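Local coordinates for protein endoglucanase (Uncultured bacterium, PDB 3X17) that probably hydrolyses internal beta-1,4-glucosidic bonds of cellulose and related beta-glucans, as a family 9 endoglucanase carrying an N-terminal Ig-like domain, at residues A[192-200]-A[382-390]. Numbering follows the deposited sequence.
Sequences AQLLKAYEL and LGYFDYVTL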
loop_
_atom_site.group_PDB
_atom_site.type_symbol
_atom_site.label_atom_id
_atom_site.label_comp_id
_atom_site.label_asym_id
_atom_site.label_seq_id
_atom_site.Cartn_x
_atom_site.Cartn_y
_atom_site.Cartn_z
ATOM N N ALA A 192 -9.234 5.550 0.635
ATOM C CA ALA A 192 -8.826 6.714 1.456
ATOM C C ALA A 192 -7.385 7.076 1.172
ATOM O O ALA A 192 -7.049 8.253 1.111
ATOM C CB ALA A 192 -8.992 6.417 2.942
ATOM N N GLN A 193 -6.520 6.067 1.077
ATOM C CA GLN A 193 -5.108 6.322 0.872
ATOM C C GLN A 193 -4.781 6.816 -0.546
ATOM O O GLN A 193 -3.963 7.711 -0.716
ATOM C CB GLN A 193 -4.239 5.126 1.266
ATOM C CG GLN A 193 -4.189 4.825 2.741
ATOM C CD GLN A 193 -3.437 3.525 3.044
ATOM O OE1 GLN A 193 -2.235 3.532 3.293
ATOM N NE2 GLN A 193 -4.159 2.413 3.057
ATOM N N LEU A 194 -5.448 6.291 -1.564
ATOM C CA LEU A 194 -5.299 6.885 -2.897
ATOM C C LEU A 194 -5.790 8.335 -2.893
ATOM O O LEU A 194 -5.180 9.219 -3.510
ATOM C CB LEU A 194 -6.027 6.059 -3.965
ATOM C CG LEU A 194 -5.656 4.568 -4.054
ATOM C CD1 LEU A 194 -6.533 3.886 -5.135
ATOM C CD2 LEU A 194 -4.154 4.312 -4.357
ATOM N N LEU A 195 -6.856 8.594 -2.151
ATOM C CA LEU A 195 -7.422 9.933 -2.131
ATOM C C LEU A 195 -6.402 10.901 -1.541
ATOM O O LEU A 195 -6.234 12.024 -2.027
ATOM C CB LEU A 195 -8.706 9.980 -1.289
ATOM C CG LEU A 195 -10.012 9.614 -2.004
ATOM C CD1 LEU A 195 -11.118 9.510 -0.960
ATOM C CD2 LEU A 195 -10.398 10.649 -3.072
ATOM N N LYS A 196 -5.719 10.456 -0.492
ATOM C CA LYS A 196 -4.758 11.299 0.221
ATOM C C LYS A 196 -3.533 11.541 -0.638
ATOM O O LYS A 196 -2.935 12.610 -0.575
ATOM C CB LYS A 196 -4.349 10.597 1.523
ATOM C CG LYS A 196 -3.804 11.507 2.576
ATOM C CD LYS A 196 -4.790 12.624 2.923
ATOM C CE LYS A 196 -4.007 13.818 3.474
ATOM N NZ LYS A 196 -4.891 15.026 3.541
ATOM N N ALA A 197 -3.085 10.502 -1.349
ATOM C CA ALA A 197 -2.041 10.665 -2.346
ATOM C C ALA A 197 -2.404 11.799 -3.310
ATOM O O ALA A 197 -1.550 12.614 -3.669
ATOM C CB ALA A 197 -1.825 9.374 -3.123
ATOM N N TYR A 198 -3.623 11.761 -3.829
ATOM C CA TYR A 198 -4.018 12.754 -4.789
ATOM C C TYR A 198 -4.096 14.128 -4.147
ATOM O O TYR A 198 -3.590 15.093 -4.689
ATOM C CB TYR A 198 -5.344 12.433 -5.472
ATOM C CG TYR A 198 -5.826 13.620 -6.302
ATOM C CD1 TYR A 198 -5.302 13.857 -7.584
ATOM C CD2 TYR A 198 -6.650 14.591 -5.742
ATOM C CE1 TYR A 198 -5.696 14.964 -8.327
ATOM C CE2 TYR A 198 -6.998 15.740 -6.455
ATOM C CZ TYR A 198 -6.514 15.916 -7.735
ATOM O OH TYR A 198 -6.880 17.024 -8.425
ATOM N N GLU A 199 -4.688 14.198 -2.964
ATOM C CA GLU A 199 -4.859 15.459 -2.251
ATOM C C GLU A 199 -3.526 16.164 -1.970
ATOM O O GLU A 199 -3.420 17.368 -2.100
ATOM C CB GLU A 199 -5.580 15.205 -0.920
ATOM C CG GLU A 199 -6.038 16.477 -0.215
ATOM C CD GLU A 199 -7.040 16.183 0.871
ATOM O OE1 GLU A 199 -6.816 15.230 1.661
ATOM O OE2 GLU A 199 -8.046 16.920 0.963
ATOM N N LEU A 200 -2.536 15.410 -1.519
ATOM C CA LEU A 200 -1.228 15.965 -1.206
ATOM C C LEU A 200 -0.368 16.170 -2.453
ATOM O O LEU A 200 0.385 17.123 -2.510
ATOM C CB LEU A 200 -0.484 15.093 -0.170
ATOM C CG LEU A 200 -1.016 15.272 1.252
ATOM C CD1 LEU A 200 -0.377 14.251 2.222
ATOM C CD2 LEU A 200 -0.818 16.758 1.725
ATOM N N LEU A 382 -4.826 8.752 9.435
ATOM C CA LEU A 382 -5.430 9.657 8.456
ATOM C C LEU A 382 -6.326 10.690 9.151
ATOM O O LEU A 382 -6.471 11.832 8.709
ATOM C CB LEU A 382 -6.251 8.869 7.436
ATOM C CG LEU A 382 -5.530 7.865 6.517
ATOM C CD1 LEU A 382 -6.528 7.036 5.674
ATOM C CD2 LEU A 382 -4.513 8.533 5.586
ATOM N N GLY A 383 -6.918 10.292 10.262
ATOM C CA GLY A 383 -7.759 11.218 10.993
ATOM C C GLY A 383 -6.884 12.233 11.710
ATOM O O GLY A 383 -7.155 13.432 11.674
ATOM N N TYR A 384 -5.848 11.744 12.390
ATOM C CA TYR A 384 -4.870 12.636 13.020
ATOM C C TYR A 384 -4.428 13.700 12.027
ATOM O O TYR A 384 -4.498 14.889 12.311
ATOM C CB TYR A 384 -3.639 11.844 13.461
ATOM C CG TYR A 384 -3.756 11.240 14.831
ATOM C CD1 TYR A 384 -4.437 10.038 15.039
ATOM C CD2 TYR A 384 -3.086 11.810 15.906
ATOM C CE1 TYR A 384 -4.500 9.455 16.320
ATOM C CE2 TYR A 384 -3.120 11.229 17.156
ATOM C CZ TYR A 384 -3.842 10.075 17.371
ATOM O OH TYR A 384 -3.832 9.526 18.635
ATOM N N PHE A 385 -4.015 13.258 10.839
ATOM C CA PHE A 385 -3.407 14.149 9.860
ATOM C C PHE A 385 -4.427 15.125 9.303
ATOM O O PHE A 385 -4.110 16.286 9.080
ATOM C CB PHE A 385 -2.755 13.353 8.725
ATOM C CG PHE A 385 -1.862 14.185 7.822
ATOM C CD1 PHE A 385 -0.590 14.602 8.256
ATOM C CD2 PHE A 385 -2.304 14.583 6.568
ATOM C CE1 PHE A 385 0.201 15.419 7.457
ATOM C CE2 PHE A 385 -1.493 15.345 5.739
ATOM C CZ PHE A 385 -0.226 15.761 6.185
ATOM N N ASP A 386 -5.641 14.641 9.031
ATOM C CA ASP A 386 -6.644 15.453 8.340
ATOM C C ASP A 386 -7.243 16.481 9.293
ATOM O O ASP A 386 -7.485 17.630 8.918
ATOM C CB ASP A 386 -7.756 14.582 7.749
ATOM C CG ASP A 386 -7.368 13.986 6.410
ATOM O OD1 ASP A 386 -6.262 14.328 5.917
ATOM O OD2 ASP A 386 -8.113 13.124 5.890
ATOM N N TYR A 387 -7.447 16.080 10.538
ATOM C CA TYR A 387 -7.781 17.032 11.586
ATOM C C TYR A 387 -6.770 18.208 11.717
ATOM O O TYR A 387 -7.154 19.374 11.612
ATOM C CB TYR A 387 -7.899 16.320 12.927
ATOM C CG TYR A 387 -8.448 17.218 14.031
ATOM C CD1 TYR A 387 -7.699 18.297 14.518
ATOM C CD2 TYR A 387 -9.671 16.937 14.633
ATOM C CE1 TYR A 387 -8.173 19.097 15.555
ATOM C CE2 TYR A 387 -10.153 17.719 15.680
ATOM C CZ TYR A 387 -9.414 18.816 16.121
ATOM O OH TYR A 387 -9.921 19.607 17.144
ATOM N N VAL A 388 -5.494 17.876 11.951
ATOM C CA VAL A 388 -4.410 18.852 12.001
ATOM C C VAL A 388 -4.330 19.727 10.733
ATOM O O VAL A 388 -4.309 20.954 10.839
ATOM C CB VAL A 388 -3.020 18.177 12.346
ATOM C CG1 VAL A 388 -1.884 19.168 12.179
ATOM C CG2 VAL A 388 -3.020 17.626 13.803
ATOM N N THR A 389 -4.355 19.126 9.542
ATOM C CA THR A 389 -4.095 19.896 8.314
ATOM C C THR A 389 -5.315 20.498 7.638
ATOM O O THR A 389 -5.171 21.349 6.771
ATOM C CB THR A 389 -3.313 19.121 7.282
ATOM O OG1 THR A 389 -4.074 17.962 6.866
ATOM C CG2 THR A 389 -1.954 18.698 7.882
ATOM N N LEU A 390 -6.495 19.973 7.935
ATOM C CA LEU A 390 -7.683 20.333 7.150
ATOM C C LEU A 390 -8.842 20.813 8.020
ATOM O O LEU A 390 -9.715 21.513 7.531
ATOM C CB LEU A 390 -8.148 19.170 6.277
ATOM C CG LEU A 390 -7.705 19.055 4.820
ATOM C CD1 LEU A 390 -6.498 19.889 4.468
ATOM C CD2 LEU A 390 -7.527 17.587 4.397
HETATM O O HOH W 1 -3.850 17.420 4.120
#
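Lys196, in segment 192-200 of helix 184-200, reaches into a hole formed by Leu382, Phe385, Asp386 and Leu390, in segment 382-390 of helix 381-390, a knob-into-hole contact that ends in charge. Its CG stands opposite the backbone N (chi1 -158°) and the chain bends at the next torsion, which carries the ammonium across to Asp386. There NZ meets OD1 of Asp386 at 2.8 Å, on the syn side of the carboxylate and somewhat out of its plane. The same NZ binds Glu199 OE1, one turn along its own helix, this time from above the carboxylate plane, and a water links it to Thr389 OG1. Glu199 OE1 and Asp386 OD1 lie 4.4 Å apart, and the lysine's charge probably offsets their repulsion; Arg287 adds a salt bridge to Glu199. Both helices belong to the (alpha/alpha)6 barrel of the family 9 catalytic domain; the segment axes come no closer than 12.4 Å and make an angle of 33°, so side chains rather than backbones do the touching. The packing is tighter where the segments begin, with Gln193 CA and Leu382 CA 8.3 Å apart: buried Ala192 sets its CB against CD1 of Leu382 at 3.7 Å, and Trp342 of helix 337-351 touches both residues. In the middle, CE of Lys196 lies at the edge of the Phe385 ring, 3.6 Å from CD2, while Phe448 stacks on that ring. An alanine in place of Lys196 would probably leave the Asp386 and Glu199 oxygens close together with Arg287, weakly on the Asp386 side, to offset them, and open a gap beside Phe385. Toward the segments' C-terminal ends, Leu200 CA and Thr389 CA are 10.7 Å apart and the fit is looser: partly exposed Leu200 touches Phe385, and Leu390 lays its CD2 methyl against the Glu199 carboxylate, 3.5 Å from OE2.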